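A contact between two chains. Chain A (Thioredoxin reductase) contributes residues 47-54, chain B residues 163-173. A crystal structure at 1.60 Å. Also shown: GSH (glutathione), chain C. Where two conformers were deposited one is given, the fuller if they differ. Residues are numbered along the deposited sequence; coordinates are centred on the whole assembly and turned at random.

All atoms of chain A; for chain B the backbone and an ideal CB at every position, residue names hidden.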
ATOM      1  N   LEU A  47       5.624  -9.970  -8.135  1.00 13.88           N
ATOM      2  CA  LEU A  47       5.704  -9.188  -9.369  1.00 14.24           C
ATOM      3  C   LEU A  47       6.971  -8.332  -9.399  1.00 13.58           C
ATOM      4  O   LEU A  47       7.726  -8.361 -10.375  1.00 14.76           O
ATOM      5  CB  LEU A  47       4.458  -8.306  -9.524  1.00 14.50           C
ATOM      6  CG  LEU A  47       4.397  -7.355 -10.725  1.00 15.82           C
ATOM      7  CD1 LEU A  47       4.618  -8.099 -12.032  1.00 16.43           C
ATOM      8  CD2 LEU A  47       3.067  -6.617 -10.747  1.00 16.97           C
ATOM      9  N   VAL A  48       7.207  -7.588  -8.324  1.00 13.00           N
ATOM     10  CA  VAL A  48       8.378  -6.710  -8.238  1.00 13.43           C
ATOM     11  C   VAL A  48       9.671  -7.536  -8.167  1.00 13.90           C
ATOM     12  O   VAL A  48      10.662  -7.201  -8.820  1.00 15.01           O
ATOM     13  CB  VAL A  48       8.255  -5.732  -7.047  1.00 14.49           C
ATOM     14  CG1 VAL A  48       9.536  -4.929  -6.852  1.00 14.69           C
ATOM     15  CG2 VAL A  48       7.071  -4.794  -7.260  1.00 15.37           C
ATOM     16  N   LEU A  49       9.653  -8.623  -7.398  1.00 14.31           N
ATOM     17  CA  LEU A  49      10.833  -9.483  -7.258  1.00 15.06           C
ATOM     18  C   LEU A  49      11.223 -10.184  -8.562  1.00 15.21           C
ATOM     19  O   LEU A  49      12.409 -10.274  -8.884  1.00 16.34           O
ATOM     20  CB  LEU A  49      10.626 -10.517  -6.147  1.00 15.32           C
ATOM     21  CG  LEU A  49      10.601  -9.948  -4.726  1.00 16.37           C
ATOM     22  CD1 LEU A  49      10.021 -10.963  -3.753  1.00 17.35           C
ATOM     23  CD2 LEU A  49      11.992  -9.508  -4.288  1.00 17.38           C
ATOM     24  N   ALA A  50      10.233 -10.675  -9.307  1.00 15.61           N
ATOM     25  CA  ALA A  50      10.490 -11.319 -10.600  1.00 15.88           C
ATOM     26  C   ALA A  50      11.013 -10.311 -11.626  1.00 15.29           C
ATOM     27  O   ALA A  50      11.908 -10.626 -12.412  1.00 15.90           O
ATOM     28  CB  ALA A  50       9.235 -12.008 -11.118  1.00 16.14           C
ATOM     29  N   ARG A  51      10.461  -9.099 -11.606  1.00 14.94           N
ATOM     30  CA  ARG A  51      10.962  -8.008 -12.449  1.00 14.79           C
ATOM     31  C   ARG A  51      12.399  -7.613 -12.076  1.00 16.09           C
ATOM     32  O   ARG A  51      13.142  -7.105 -12.918  1.00 17.15           O
ATOM     33  CB  ARG A  51      10.032  -6.792 -12.374  1.00 14.78           C
ATOM     34  CG  ARG A  51       8.742  -6.950 -13.175  1.00 15.35           C
ATOM     35  CD  ARG A  51       7.848  -5.723 -13.057  1.00 16.09           C
ATOM     36  NE  ARG A  51       8.627  -4.507 -13.257  1.00 15.82           N
ATOM     37  CZ  ARG A  51       9.042  -4.046 -14.437  1.00 15.68           C
ATOM     38  NH1 ARG A  51       8.714  -4.662 -15.569  1.00 15.44           N
ATOM     39  NH2 ARG A  51       9.776  -2.941 -14.483  1.00 17.02           N
ATOM     40  N   ALA A  52      12.779  -7.857 -10.821  1.00 15.46           N
ATOM     41  CA  ALA A  52      14.156  -7.662 -10.352  1.00 15.73           C
ATOM     42  C   ALA A  52      15.071  -8.865 -10.643  1.00 16.61           C
ATOM     43  O   ALA A  52      16.188  -8.938 -10.123  1.00 17.65           O
ATOM     44  CB  ALA A  52      14.160  -7.338  -8.865  1.00 16.00           C
ATOM     45  N   ARG A  53      14.575  -9.790 -11.468  1.00 16.85           N
ATOM     46  CA  ARG A  53      15.333 -10.962 -11.918  0.50 17.74           C
ATOM     47  C   ARG A  53      15.712 -11.913 -10.777  1.00 18.03           C
ATOM     48  O   ARG A  53      16.690 -12.653 -10.876  1.00 19.36           O
ATOM     49  CB  ARG A  53      16.579 -10.537 -12.712  0.50 17.43           C
ATOM     50  CG  ARG A  53      16.293  -9.506 -13.794  0.50 18.15           C
ATOM     51  CD  ARG A  53      17.463  -9.346 -14.750  0.50 18.79           C
ATOM     52  NE  ARG A  53      17.554 -10.456 -15.695  0.50 21.13           N
ATOM     53  CZ  ARG A  53      18.584 -10.659 -16.509  0.50 22.82           C
ATOM     54  NH1 ARG A  53      19.619  -9.831 -16.490  0.50 23.36           N
ATOM     55  NH2 ARG A  53      18.583 -11.693 -17.340  0.50 23.43           N
ATOM     56  N   ARG A  54      14.926 -11.897  -9.702  1.00 17.29           N
ATOM     57  CA  ARG A  54      15.087 -12.859  -8.618  1.00 17.60           C
ATOM     58  C   ARG A  54      14.243 -14.078  -8.960  1.00 18.47           C
ATOM     59  O   ARG A  54      13.161 -13.942  -9.538  1.00 19.00           O
ATOM     60  CB  ARG A  54      14.638 -12.272  -7.279  1.00 17.32           C
ATOM     61  CG  ARG A  54      15.421 -11.048  -6.833  1.00 18.47           C
ATOM     62  CD  ARG A  54      16.884 -11.369  -6.571  1.00 18.63           C
ATOM     63  NE  ARG A  54      17.607 -10.202  -6.076  1.00 18.57           N
ATOM     64  CZ  ARG A  54      18.910 -10.168  -5.804  1.00 18.81           C
ATOM     65  NH1 ARG A  54      19.672 -11.245  -5.971  1.00 19.28           N
ATOM     66  NH2 ARG A  54      19.455  -9.040  -5.360  1.00 19.90           N
TER
ATOM     67  N   UNK B 163      15.404   1.522 -10.619  1.00 20.06           N
ATOM     68  CA  UNK B 163      15.623   0.183 -11.181  1.00 19.66           C
ATOM     69  C   UNK B 163      14.418  -0.762 -11.115  1.00 18.06           C
ATOM     70  O   UNK B 163      14.304  -1.655 -11.950  1.00 18.39           O
ATOM     71  CB  UNK B 163      16.797  -0.474 -10.452  1.00 19.66           C
ATOM     72  N   UNK B 164      13.533  -0.581 -10.139  1.00 17.28           N
ATOM     73  CA  UNK B 164      12.315  -1.400 -10.075  1.00 17.18           C
ATOM     74  C   UNK B 164      11.361  -1.034 -11.210  1.00 17.67           C
ATOM     75  O   UNK B 164      10.728  -1.908 -11.805  1.00 19.68           O
ATOM     76  CB  UNK B 164      11.618  -1.224  -8.724  1.00 17.18           C
ATOM     77  N   UNK B 165      11.293   0.256 -11.524  1.00 16.89           N
ATOM     78  CA  UNK B 165      10.430   0.756 -12.588  1.00 17.69           C
ATOM     79  C   UNK B 165      10.934   0.380 -13.980  1.00 18.12           C
ATOM     80  O   UNK B 165      10.139   0.054 -14.859  1.00 19.35           O
ATOM     81  CB  UNK B 165      10.304   2.277 -12.481  1.00 17.69           C
ATOM     82  N   UNK B 166      12.254   0.422 -14.167  1.00 17.63           N
ATOM     83  CA  UNK B 166      12.863   0.356 -15.502  1.00 18.32           C
ATOM     84  C   UNK B 166      13.856  -0.776 -15.740  1.00 17.91           C
ATOM     85  O   UNK B 166      14.174  -1.077 -16.891  1.00 18.71           O
ATOM     86  CB  UNK B 166      13.577   1.680 -15.781  1.00 18.32           C
ATOM     87  N   UNK B 167      14.360  -1.378 -14.667  1.00 17.95           N
ATOM     88  CA  UNK B 167      15.437  -2.359 -14.761  1.00 17.74           C
ATOM     89  C   UNK B 167      15.137  -3.504 -15.706  1.00 17.02           C
ATOM     90  O   UNK B 167      15.944  -3.824 -16.578  1.00 17.45           O
ATOM     91  CB  UNK B 167      15.743  -2.923 -13.372  1.00 17.74           C
ATOM     92  N   UNK B 168      13.977  -4.130 -15.538  1.00 17.00           N
ATOM     93  CA  UNK B 168      13.620  -5.269 -16.375  1.00 16.61           C
ATOM     94  C   UNK B 168      13.688  -4.916 -17.861  1.00 16.91           C
ATOM     95  O   UNK B 168      14.197  -5.694 -18.671  1.00 18.11           O
ATOM     96  CB  UNK B 168      12.218  -5.766 -16.018  1.00 16.61           C
ATOM     97  N   UNK B 169      13.192  -3.727 -18.198  1.00 16.90           N
ATOM     98  CA  UNK B 169      13.100  -3.273 -19.585  1.00 17.90           C
ATOM     99  C   UNK B 169      14.465  -3.031 -20.240  1.00 18.97           C
ATOM    100  O   UNK B 169      14.564  -3.008 -21.467  1.00 21.38           O
ATOM    101  CB  UNK B 169      12.274  -1.987 -19.646  1.00 17.90           C
ATOM    102  N   UNK B 170      15.506  -2.850 -19.429  1.00 19.05           N
ATOM    103  CA  UNK B 170      16.868  -2.669 -19.946  1.00 19.51           C
ATOM    104  C   UNK B 170      17.813  -3.793 -19.493  1.00 19.11           C
ATOM    105  O   UNK B 170      19.029  -3.602 -19.422  1.00 19.95           O
ATOM    106  CB  UNK B 170      17.421  -1.316 -19.493  1.00 19.51           C
ATOM    107  N   UNK B 171      17.244  -4.968 -19.222  1.00 19.40           N
ATOM    108  CA  UNK B 171      18.014  -6.140 -18.800  1.00 19.58           C
ATOM    109  C   UNK B 171      19.165  -6.431 -19.757  1.00 19.02           C
ATOM    110  O   UNK B 171      18.981  -6.422 -20.974  1.00 20.30           O
ATOM    111  CB  UNK B 171      17.102  -7.364 -18.698  1.00 19.58           C
ATOM    112  N   UNK B 172      20.348  -6.675 -19.192  1.00 19.48           N
ATOM    113  CA  UNK B 172      21.541  -7.081 -19.950  1.00 20.36           C
ATOM    114  C   UNK B 172      22.096  -6.029 -20.920  1.00 21.31           C
ATOM    115  O   UNK B 172      22.993  -6.336 -21.709  1.00 24.04           O
ATOM    116  CB  UNK B 172      21.214  -8.348 -20.743  1.00 20.36           C
ATOM    117  N   UNK B 173      21.589  -4.799 -20.864  1.00 20.49           N
ATOM    118  CA  UNK B 173      22.071  -3.739 -21.750  1.00 21.20           C
ATOM    119  C   UNK B 173      23.261  -3.009 -21.123  1.00 20.62           C
ATOM    120  O   UNK B 173      23.512  -3.147 -19.925  1.00 19.94           O
ATOM    121  CB  UNK B 173      20.946  -2.749 -22.060  1.00 21.20           C
TER
HETATM  122  N1  GSH C 401      15.513   4.273  -2.016  0.50 39.28           N
HETATM  123  CA1 GSH C 401      16.656   3.397  -2.279  0.50 27.52           C
HETATM  124  C1  GSH C 401      17.563   3.423  -1.033  0.50 37.43           C
HETATM  125  O11 GSH C 401      18.363   4.387  -0.947  0.50 38.41           O
HETATM  126  O12 GSH C 401      17.446   2.489  -0.201  0.50 44.58           O
HETATM  127  CB1 GSH C 401      17.500   3.902  -3.424  0.50 32.71           C
HETATM  128  CG1 GSH C 401      17.617   2.884  -4.558  0.50 34.20           C
HETATM  129  CD1 GSH C 401      16.257   2.744  -5.235  0.50 35.40           C
HETATM  130  OE1 GSH C 401      15.527   1.779  -5.019  0.50 39.91           O
HETATM  131  N2  GSH C 401      16.019   3.691  -6.147  0.50 32.87           N
HETATM  132  CA2 GSH C 401      14.767   3.775  -6.907  0.50 32.56           C
HETATM  133  C2  GSH C 401      13.795   4.489  -6.066  0.50 31.67           C
HETATM  134  O2  GSH C 401      14.088   5.121  -5.050  0.50 38.09           O
HETATM  135  CB2 GSH C 401      13.968   2.471  -6.945  0.50 15.35           C
HETATM  136  SG2 GSH C 401      13.341   1.785  -8.531  0.50 22.85           S
HETATM  137  N3  GSH C 401      12.585   4.193  -6.503  0.50 24.78           N
HETATM  138  CA3 GSH C 401      11.453   4.556  -5.764  0.50 20.69           C
HETATM  139  C3  GSH C 401      10.464   5.542  -6.443  0.50 24.32           C
HETATM  140  O31 GSH C 401      10.570   5.804  -7.779  0.50 21.66           O
HETATM  141  O32 GSH C 401       9.496   6.067  -5.753  0.50 19.57           O

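Chain A approaches with the last turn of a helix and the loop that follows, sending out two arginines, Arg A51 and Arg A53, beside the apolar patch of Val A48 and Ala A52.

Position 163 has no atom of chain A within reach of its ideal CB, and phi of -66° would admit almost anything, proline included. It is Pro B163, with its N 2.9 Å from SG2 of glutathione.

At 164 the CB points sideways, 4.6 Å from Val A48 CG1. A long apolar or aromatic side chain could pack against Val A48 and Ala A52. Tyr B164 does so: its CD1 lies 3.8 Å from Val A48 CG1, and Ala A52 CB meets the ring edge, 4.4 Å from CE1. The backbone works too, since Arg A51 NH2 donates to Tyr B164 O at 3.0 Å, a bond available to any residue here. A water accepts from Arg A51 NE and donates to Tyr B164 O.

Positions 165 and 166 point away, so chain A leaves their side chains free; they are Cys B165, bonded covalently to a group elsewhere in the structure, and His B166.

At 167 an ideal CB would lie 2.4 Å from the backbone O of Pro B163, so the choice narrows to glycine, and Gly B167 it is.

Position 168 points toward chain A, its ideal CB 3.5 Å from Arg A51 O and close over the guanidinium. Alanine would fit, as would a larger group able to turn past the arginine. Tyr B168, with chi1 t, lays its CB over one guanidinium face, 3.7 Å from Arg A51 NH1, and Arg A51 O sits at its ring edge.

The CB of 169 touches nothing, yet the guanidinium of Arg A51 lies within a long side chain's reach. An acid suits best; glutamine could also accept. Glu B169 closes a two-pronged salt bridge: Arg A51 NH1 to OE2 at 2.8 Å, Arg A51 NH2 to OE1 at 3.0 Å, both nearly straight.

Position 170 is out of reach, so chain A asks nothing of its side chain; it is Val B170, which opens a type II turn.

At 171 the CB faces Arg A53, 4.2 Å from NH1, favouring something small or polar. Ser B171 places OG over one guanidinium face, 3.8 Å from Arg A53 CD, while OG donates to Tyr B168 O.

Position 172 has positive phi (66°), which favours glycine, asparagine or aspartate; the nearby Arg A53 charge tips the choice to acid. Asp B172 OD1 takes a 2.8 Å salt bridge from Arg A53 NH1.

Position 173 closes the turn beyond chain A's reach, so chain A sets no preference; it is Gln B173.

Chain B, residues 163-173: PYCHGYEVSDQ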
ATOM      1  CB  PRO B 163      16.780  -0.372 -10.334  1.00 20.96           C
ATOM      2  CG  PRO B 163      17.463   0.831  -9.791  1.00 25.12           C
ATOM      3  CD  PRO B 163      16.343   1.781  -9.508  1.00 22.75           C
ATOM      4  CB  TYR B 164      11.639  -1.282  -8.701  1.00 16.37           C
ATOM      5  CG  TYR B 164      12.554  -1.772  -7.605  1.00 16.60           C
ATOM      6  CD1 TYR B 164      12.867  -3.119  -7.502  1.00 17.27           C
ATOM      7  CD2 TYR B 164      13.148  -0.891  -6.711  1.00 18.48           C
ATOM      8  CE1 TYR B 164      13.727  -3.579  -6.527  1.00 17.99           C
ATOM      9  CE2 TYR B 164      14.013  -1.341  -5.729  1.00 20.02           C
ATOM     10  CZ  TYR B 164      14.294  -2.689  -5.645  1.00 19.54           C
ATOM     11  OH  TYR B 164      15.148  -3.167  -4.689  1.00 20.46           O
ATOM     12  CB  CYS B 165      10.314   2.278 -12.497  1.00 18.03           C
ATOM     13  SG  CYS B 165       9.792   2.900 -10.881  1.00 20.95           S
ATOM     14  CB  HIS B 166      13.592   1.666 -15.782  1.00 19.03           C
ATOM     15  CG  HIS B 166      12.743   2.877 -15.581  1.00 19.29           C
ATOM     16  ND1 HIS B 166      13.025   3.841 -14.638  1.00 21.01           N
ATOM     17  CD2 HIS B 166      11.606   3.271 -16.196  1.00 20.32           C
ATOM     18  CE1 HIS B 166      12.098   4.782 -14.691  1.00 21.43           C
ATOM     19  NE2 HIS B 166      11.229   4.460 -15.628  1.00 22.86           N
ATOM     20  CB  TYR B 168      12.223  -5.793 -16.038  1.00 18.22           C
ATOM     21  CG  TYR B 168      11.881  -7.013 -16.850  1.00 20.86           C
ATOM     22  CD1 TYR B 168      12.296  -8.274 -16.442  1.00 22.86           C
ATOM     23  CD2 TYR B 168      11.189  -6.902 -18.051  1.00 22.71           C
ATOM     24  CE1 TYR B 168      12.009  -9.398 -17.194  1.00 26.45           C
ATOM     25  CE2 TYR B 168      10.898  -8.020 -18.813  1.00 27.41           C
ATOM     26  CZ  TYR B 168      11.309  -9.264 -18.377  1.00 27.31           C
ATOM     27  OH  TYR B 168      11.020 -10.379 -19.125  1.00 38.10           O
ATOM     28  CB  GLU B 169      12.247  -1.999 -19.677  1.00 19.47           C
ATOM     29  CG  GLU B 169      10.744  -2.228 -19.530  1.00 20.75           C
ATOM     30  CD  GLU B 169      10.319  -2.674 -18.139  1.00 20.20           C
ATOM     31  OE1 GLU B 169      10.885  -2.187 -17.136  1.00 19.58           O
ATOM     32  OE2 GLU B 169       9.403  -3.515 -18.041  1.00 22.10           O
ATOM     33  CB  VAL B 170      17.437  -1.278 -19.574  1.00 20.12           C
ATOM     34  CG1 VAL B 170      16.559  -0.181 -20.161  1.00 23.05           C
ATOM     35  CG2 VAL B 170      17.573  -1.103 -18.066  1.00 20.61           C
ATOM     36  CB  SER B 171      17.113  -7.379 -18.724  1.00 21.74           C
ATOM     37  OG  SER B 171      16.160  -7.274 -17.684  1.00 23.09           O
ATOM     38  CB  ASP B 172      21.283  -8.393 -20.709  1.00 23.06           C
ATOM     39  CG  ASP B 172      20.777  -9.503 -19.807  1.00 25.10           C
ATOM     40  OD1 ASP B 172      21.368  -9.715 -18.730  1.00 25.42           O
ATOM     41  OD2 ASP B 172      19.788 -10.170 -20.176  1.00 30.58           O
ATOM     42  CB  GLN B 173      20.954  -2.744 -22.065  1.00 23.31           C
ATOM     43  CG  GLN B 173      19.806  -3.350 -22.857  1.00 25.94           C
ATOM     44  CD  GLN B 173      18.775  -2.322 -23.289  1.00 31.97           C
ATOM     45  OE1 GLN B 173      19.060  -1.125 -23.360  1.00 34.61           O
ATOM     46  NE2 GLN B 173      17.565  -2.788 -23.587  1.00 35.03           N
TER
HETATM   47  O   HOH W   1      11.451  -4.793 -10.129  1.00 18.39           O
HETATM   48  O   HOH W   2       8.757  -3.700 -10.577  1.00 20.38           O
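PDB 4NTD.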